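Local coordinates for nucleoprotein (Rift valley fever virus, PDB 3OV9) that encapsidates the viral genomic RNA as a ring-forming nucleoprotein, shielding it from nucleases and providing the template for transcription and replication, at residues A[54-68]-A[103-115]. Sequence-based numbering, arbitrary orientation.
Sequences AKKMIVLALTRGNKP and TLSRVAAALAGWT
Asn66 OD1 is gripped at the start of helix 104-110. Ser105 N donates to it at 3.0 Å, with the N-H pointing almost straight at the oxygen (158°). The donor lies above the carbonyl plane of the amide. A water that accepts from Leu104 N probably gives a proton to OD1 as well, so the amide oxygen engages the first turn of the helix directly and probably through water too. The Asn66 side chain reaches this turn with CG anti to its own backbone N (chi1 -160°). Thr103 caps the same end, its OG1 accepting from Arg106 N.

Beyond this polar end the helices pack through two knobs set into holes. Leu104 fits among Met57, Leu60, Ala61 and Pro68. The Leu104 and Met57 side chains cross at about a right angle, with Leu104 CD2 3.7 Å from Met57 CG. Leu104 CD1 meets Pro68 CG tip to tip at 3.8 Å. In the other direction, Ile58 enters a hole formed by Val107, Ala108, Trp114 and Thr115. Its CG1 lies 3.8 Å from Ala108 CA, where the small alanine permits a close approach. Thr115 OG1 donates to Ala108 O at 2.8 Å, in the carbonyl plane, which ties the start of helix 112-122 back to helix 104-110.

Lys55 lays its aliphatic chain over one face of Trp114. Lys55 CG stands 3.9 Å from the centroid of the six-membered ring of Trp114, a CH-pi contact. Phe11 of a neighbouring subunit meets the same tryptophan edge-to-face, and also packs on Lys55. Helices 35-46 and 77-90 cover Met57. The axes of segments 54-63 and 104-110 cross at -112°, as in an orthogonal helical bundle, the fold of this nucleoprotein. Ser105 and Arg106 probably bind RNA, so this core joins the oligomerization region to a helix that probably helps bind RNA.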
loop_
_atom_site.group_PDB
_atom_site.type_symbol
_atom_site.label_atom_id
_atom_site.label_comp_id
_atom_site.label_asym_id
_atom_site.label_seq_id
_atom_site.Cartn_x
_atom_site.Cartn_y
_atom_site.Cartn_z
ATOM N N ALA A 54 -24.431 -12.865 -36.178
ATOM C CA ALA A 54 -23.929 -13.738 -35.114
ATOM C C ALA A 54 -22.532 -14.278 -35.425
ATOM O O ALA A 54 -21.673 -14.326 -34.544
ATOM C CB ALA A 54 -24.901 -14.884 -34.852
ATOM N N LYS A 55 -22.313 -14.672 -36.679
ATOM C CA LYS A 55 -21.004 -15.162 -37.112
ATOM C C LYS A 55 -19.948 -14.067 -36.977
ATOM O O LYS A 55 -18.851 -14.317 -36.472
ATOM C CB LYS A 55 -21.061 -15.693 -38.545
ATOM C CG LYS A 55 -21.836 -17.002 -38.702
ATOM C CD LYS A 55 -21.654 -17.613 -40.091
ATOM C CE LYS A 55 -22.429 -16.862 -41.159
ATOM N NZ LYS A 55 -21.976 -17.220 -42.532
ATOM N N LYS A 56 -20.293 -12.852 -37.408
ATOM C CA LYS A 56 -19.411 -11.688 -37.266
ATOM C C LYS A 56 -19.060 -11.450 -35.804
ATOM O O LYS A 56 -17.899 -11.227 -35.467
ATOM C CB LYS A 56 -20.066 -10.421 -37.822
ATOM C CG LYS A 56 -20.187 -10.368 -39.325
ATOM C CD LYS A 56 -20.540 -8.964 -39.783
ATOM C CE LYS A 56 -20.992 -8.948 -41.229
ATOM N NZ LYS A 56 -21.397 -7.580 -41.653
ATOM N N MET A 57 -20.077 -11.506 -34.943
ATOM C CA MET A 57 -19.895 -11.272 -33.516
ATOM C C MET A 57 -19.026 -12.341 -32.849
ATOM O O MET A 57 -18.288 -12.045 -31.909
ATOM C CB MET A 57 -21.250 -11.124 -32.807
ATOM C CG MET A 57 -21.912 -9.770 -33.063
ATOM S SD MET A 57 -23.451 -9.481 -32.157
ATOM C CE MET A 57 -24.615 -10.368 -33.184
ATOM N N ILE A 58 -19.107 -13.575 -33.344
ATOM C CA ILE A 58 -18.261 -14.660 -32.842
ATOM C C ILE A 58 -16.795 -14.439 -33.243
ATOM O O ILE A 58 -15.896 -14.574 -32.408
ATOM C CB ILE A 58 -18.785 -16.058 -33.275
ATOM C CG1 ILE A 58 -20.123 -16.351 -32.579
ATOM C CG2 ILE A 58 -17.765 -17.158 -32.944
ATOM C CD1 ILE A 58 -20.904 -17.519 -33.159
ATOM N N VAL A 59 -16.566 -14.078 -34.504
ATOM C CA VAL A 59 -15.214 -13.730 -34.973
ATOM C C VAL A 59 -14.655 -12.567 -34.150
ATOM O O VAL A 59 -13.495 -12.591 -33.724
ATOM C CB VAL A 59 -15.197 -13.407 -36.492
ATOM C CG1 VAL A 59 -13.823 -12.887 -36.939
ATOM C CG2 VAL A 59 -15.576 -14.636 -37.298
ATOM N N LEU A 60 -15.507 -11.573 -33.908
ATOM C CA LEU A 60 -15.183 -10.425 -33.071
ATOM C C LEU A 60 -14.801 -10.839 -31.646
ATOM O O LEU A 60 -13.783 -10.394 -31.115
ATOM C CB LEU A 60 -16.376 -9.464 -33.059
ATOM C CG LEU A 60 -16.204 -7.965 -32.838
ATOM C CD1 LEU A 60 -15.121 -7.370 -33.728
ATOM C CD2 LEU A 60 -17.535 -7.263 -33.072
ATOM N N ALA A 61 -15.616 -11.701 -31.038
ATOM C CA ALA A 61 -15.362 -12.203 -29.688
ATOM C C ALA A 61 -14.031 -12.942 -29.578
ATOM O O ALA A 61 -13.290 -12.767 -28.612
ATOM C CB ALA A 61 -16.506 -13.111 -29.236
ATOM N N LEU A 62 -13.735 -13.763 -30.582
ATOM C CA LEU A 62 -12.583 -14.655 -30.537
ATOM C C LEU A 62 -11.262 -13.963 -30.857
ATOM O O LEU A 62 -10.206 -14.403 -30.404
ATOM C CB LEU A 62 -12.809 -15.859 -31.466
ATOM C CG LEU A 62 -13.571 -17.076 -30.910
ATOM C CD1 LEU A 62 -14.811 -16.704 -30.096
ATOM C CD2 LEU A 62 -13.947 -18.034 -32.038
ATOM N N THR A 63 -11.324 -12.876 -31.621
ATOM C CA THR A 63 -10.105 -12.199 -32.067
ATOM C C THR A 63 -9.855 -10.845 -31.394
ATOM O O THR A 63 -8.712 -10.383 -31.348
ATOM C CB THR A 63 -10.042 -12.059 -33.613
ATOM O OG1 THR A 63 -11.064 -11.168 -34.070
ATOM C CG2 THR A 63 -10.199 -13.425 -34.298
ATOM N N ARG A 64 -10.908 -10.220 -30.866
ATOM C CA ARG A 64 -10.768 -8.916 -30.200
ATOM C C ARG A 64 -11.210 -8.909 -28.737
ATOM O O ARG A 64 -10.745 -8.086 -27.950
ATOM C CB ARG A 64 -11.499 -7.813 -30.976
ATOM C CG ARG A 64 -10.949 -7.517 -32.374
ATOM C CD ARG A 64 -9.456 -7.144 -32.382
ATOM N NE ARG A 64 -9.122 -6.011 -31.512
ATOM C CZ ARG A 64 -9.125 -4.730 -31.887
ATOM N NH1 ARG A 64 -9.459 -4.384 -33.124
ATOM N NH2 ARG A 64 -8.793 -3.786 -31.016
ATOM N N GLY A 65 -12.113 -9.815 -28.373
ATOM C CA GLY A 65 -12.555 -9.928 -26.987
ATOM C C GLY A 65 -14.001 -9.534 -26.748
ATOM O O GLY A 65 -14.832 -9.575 -27.658
ATOM N N ASN A 66 -14.290 -9.135 -25.511
ATOM C CA ASN A 66 -15.662 -8.931 -25.054
ATOM C C ASN A 66 -15.990 -7.475 -24.710
ATOM O O ASN A 66 -16.990 -7.198 -24.041
ATOM C CB ASN A 66 -15.941 -9.845 -23.850
ATOM C CG ASN A 66 -17.428 -10.074 -23.609
ATOM O OD1 ASN A 66 -18.220 -10.155 -24.547
ATOM N ND2 ASN A 66 -17.808 -10.188 -22.339
ATOM N N LYS A 67 -15.154 -6.547 -25.176
ATOM C CA LYS A 67 -15.361 -5.121 -24.912
ATOM C C LYS A 67 -15.501 -4.315 -26.211
ATOM O O LYS A 67 -14.521 -3.747 -26.699
ATOM C CB LYS A 67 -14.233 -4.557 -24.037
ATOM C CG LYS A 67 -14.148 -5.175 -22.651
ATOM C CD LYS A 67 -13.113 -4.462 -21.798
ATOM C CE LYS A 67 -13.134 -4.951 -20.356
ATOM N NZ LYS A 67 -12.481 -6.280 -20.195
ATOM N N PRO A 68 -16.728 -4.259 -26.771
ATOM C CA PRO A 68 -16.970 -3.634 -28.076
ATOM C C PRO A 68 -16.575 -2.155 -28.169
ATOM O O PRO A 68 -16.094 -1.720 -29.216
ATOM C CB PRO A 68 -18.479 -3.799 -28.268
ATOM C CG PRO A 68 -18.836 -4.969 -27.432
ATOM C CD PRO A 68 -17.963 -4.855 -26.227
ATOM N N THR A 103 -23.997 -9.988 -24.993
ATOM C CA THR A 103 -22.571 -9.666 -25.088
ATOM C C THR A 103 -21.986 -10.551 -26.181
ATOM O O THR A 103 -22.591 -11.557 -26.561
ATOM C CB THR A 103 -21.797 -9.943 -23.776
ATOM O OG1 THR A 103 -21.745 -11.356 -23.526
ATOM C CG2 THR A 103 -22.431 -9.234 -22.590
ATOM N N LEU A 104 -20.808 -10.180 -26.677
ATOM C CA LEU A 104 -20.119 -10.970 -27.698
ATOM C C LEU A 104 -19.794 -12.393 -27.226
ATOM O O LEU A 104 -20.001 -13.354 -27.969
ATOM C CB LEU A 104 -18.849 -10.250 -28.178
ATOM C CG LEU A 104 -19.030 -8.882 -28.847
ATOM C CD1 LEU A 104 -17.681 -8.213 -29.049
ATOM C CD2 LEU A 104 -19.771 -8.992 -30.171
ATOM N N SER A 105 -19.312 -12.522 -25.990
ATOM C CA SER A 105 -18.964 -13.828 -25.419
ATOM C C SER A 105 -20.183 -14.742 -25.307
ATOM O O SER A 105 -20.079 -15.952 -25.508
ATOM C CB SER A 105 -18.301 -13.673 -24.046
ATOM O OG SER A 105 -17.013 -13.092 -24.157
ATOM N N ARG A 106 -21.334 -14.156 -24.983
ATOM C CA ARG A 106 -22.582 -14.917 -24.858
ATOM C C ARG A 106 -23.066 -15.462 -26.203
ATOM O O ARG A 106 -23.607 -16.566 -26.271
ATOM C CB ARG A 106 -23.665 -14.074 -24.186
ATOM C CG ARG A 106 -23.445 -13.928 -22.689
ATOM C CD ARG A 106 -24.452 -12.997 -22.040
ATOM N NE ARG A 106 -24.161 -12.828 -20.616
ATOM C CZ ARG A 106 -24.908 -12.126 -19.770
ATOM N NH1 ARG A 106 -26.008 -11.508 -20.188
ATOM N NH2 ARG A 106 -24.550 -12.042 -18.496
ATOM N N VAL A 107 -22.867 -14.689 -27.269
ATOM C CA VAL A 107 -23.191 -15.161 -28.617
ATOM C C VAL A 107 -22.347 -16.396 -28.967
ATOM O O VAL A 107 -22.884 -17.411 -29.421
ATOM C CB VAL A 107 -23.031 -14.041 -29.680
ATOM C CG1 VAL A 107 -23.264 -14.593 -31.090
ATOM C CG2 VAL A 107 -24.004 -12.895 -29.394
ATOM N N ALA A 108 -21.040 -16.309 -28.731
ATOM C CA ALA A 108 -20.127 -17.429 -28.969
ATOM C C ALA A 108 -20.500 -18.664 -28.148
ATOM O O ALA A 108 -20.435 -19.791 -28.645
ATOM C CB ALA A 108 -18.682 -17.013 -28.685
ATOM N N ALA A 109 -20.903 -18.443 -26.898
ATOM C CA ALA A 109 -21.236 -19.536 -25.987
ATOM C C ALA A 109 -22.553 -20.218 -26.346
ATOM O O ALA A 109 -22.655 -21.452 -26.304
ATOM C CB ALA A 109 -21.270 -19.035 -24.555
ATOM N N ALA A 110 -23.554 -19.419 -26.699
ATOM C CA ALA A 110 -24.867 -19.950 -27.047
ATOM C C ALA A 110 -24.824 -20.708 -28.364
ATOM O O ALA A 110 -25.645 -21.591 -28.587
ATOM C CB ALA A 110 -25.893 -18.843 -27.111
ATOM N N LEU A 111 -23.864 -20.354 -29.223
ATOM C CA LEU A 111 -23.703 -20.973 -30.540
ATOM C C LEU A 111 -22.370 -21.740 -30.668
ATOM O O LEU A 111 -21.712 -21.722 -31.720
ATOM C CB LEU A 111 -23.882 -19.915 -31.641
ATOM C CG LEU A 111 -25.231 -19.175 -31.654
ATOM C CD1 LEU A 111 -25.156 -17.878 -32.452
ATOM C CD2 LEU A 111 -26.359 -20.062 -32.173
ATOM N N ALA A 112 -22.005 -22.441 -29.594
ATOM C CA ALA A 112 -20.708 -23.119 -29.461
ATOM C C ALA A 112 -20.395 -24.151 -30.547
ATOM O O ALA A 112 -19.231 -24.368 -30.891
ATOM C CB ALA A 112 -20.575 -23.745 -28.079
ATOM N N GLY A 113 -21.433 -24.786 -31.081
ATOM C CA GLY A 113 -21.264 -25.748 -32.166
ATOM C C GLY A 113 -20.558 -25.150 -33.367
ATOM O O GLY A 113 -19.722 -25.808 -33.987
ATOM N N TRP A 114 -20.886 -23.898 -33.681
ATOM C CA TRP A 114 -20.225 -23.187 -34.776
ATOM C C TRP A 114 -18.912 -22.554 -34.309
ATOM O O TRP A 114 -17.906 -22.633 -35.009
ATOM C CB TRP A 114 -21.153 -22.135 -35.391
ATOM C CG TRP A 114 -20.651 -21.574 -36.705
ATOM C CD1 TRP A 114 -20.895 -22.071 -37.956
ATOM C CD2 TRP A 114 -19.829 -20.411 -36.888
ATOM N NE1 TRP A 114 -20.274 -21.288 -38.907
ATOM C CE2 TRP A 114 -19.614 -20.265 -38.277
ATOM C CE3 TRP A 114 -19.258 -19.476 -36.013
ATOM C CZ2 TRP A 114 -18.845 -19.223 -38.812
ATOM C CZ3 TRP A 114 -18.493 -18.441 -36.545
ATOM C CH2 TRP A 114 -18.300 -18.323 -37.934
ATOM N N THR A 115 -18.929 -21.950 -33.121
ATOM C CA THR A 115 -17.742 -21.322 -32.529
ATOM C C THR A 115 -16.538 -22.261 -32.513
ATOM O O THR A 115 -15.436 -21.874 -32.918
ATOM C CB THR A 115 -18.027 -20.829 -31.086
ATOM O OG1 THR A 115 -19.156 -19.950 -31.096
ATOM C CG2 THR A 115 -16.817 -20.096 -30.493
HETATM O O HOH W 1 -19.613 -7.786 -25.617
HETATM O O HOH W 2 -20.398 -12.018 -21.325
#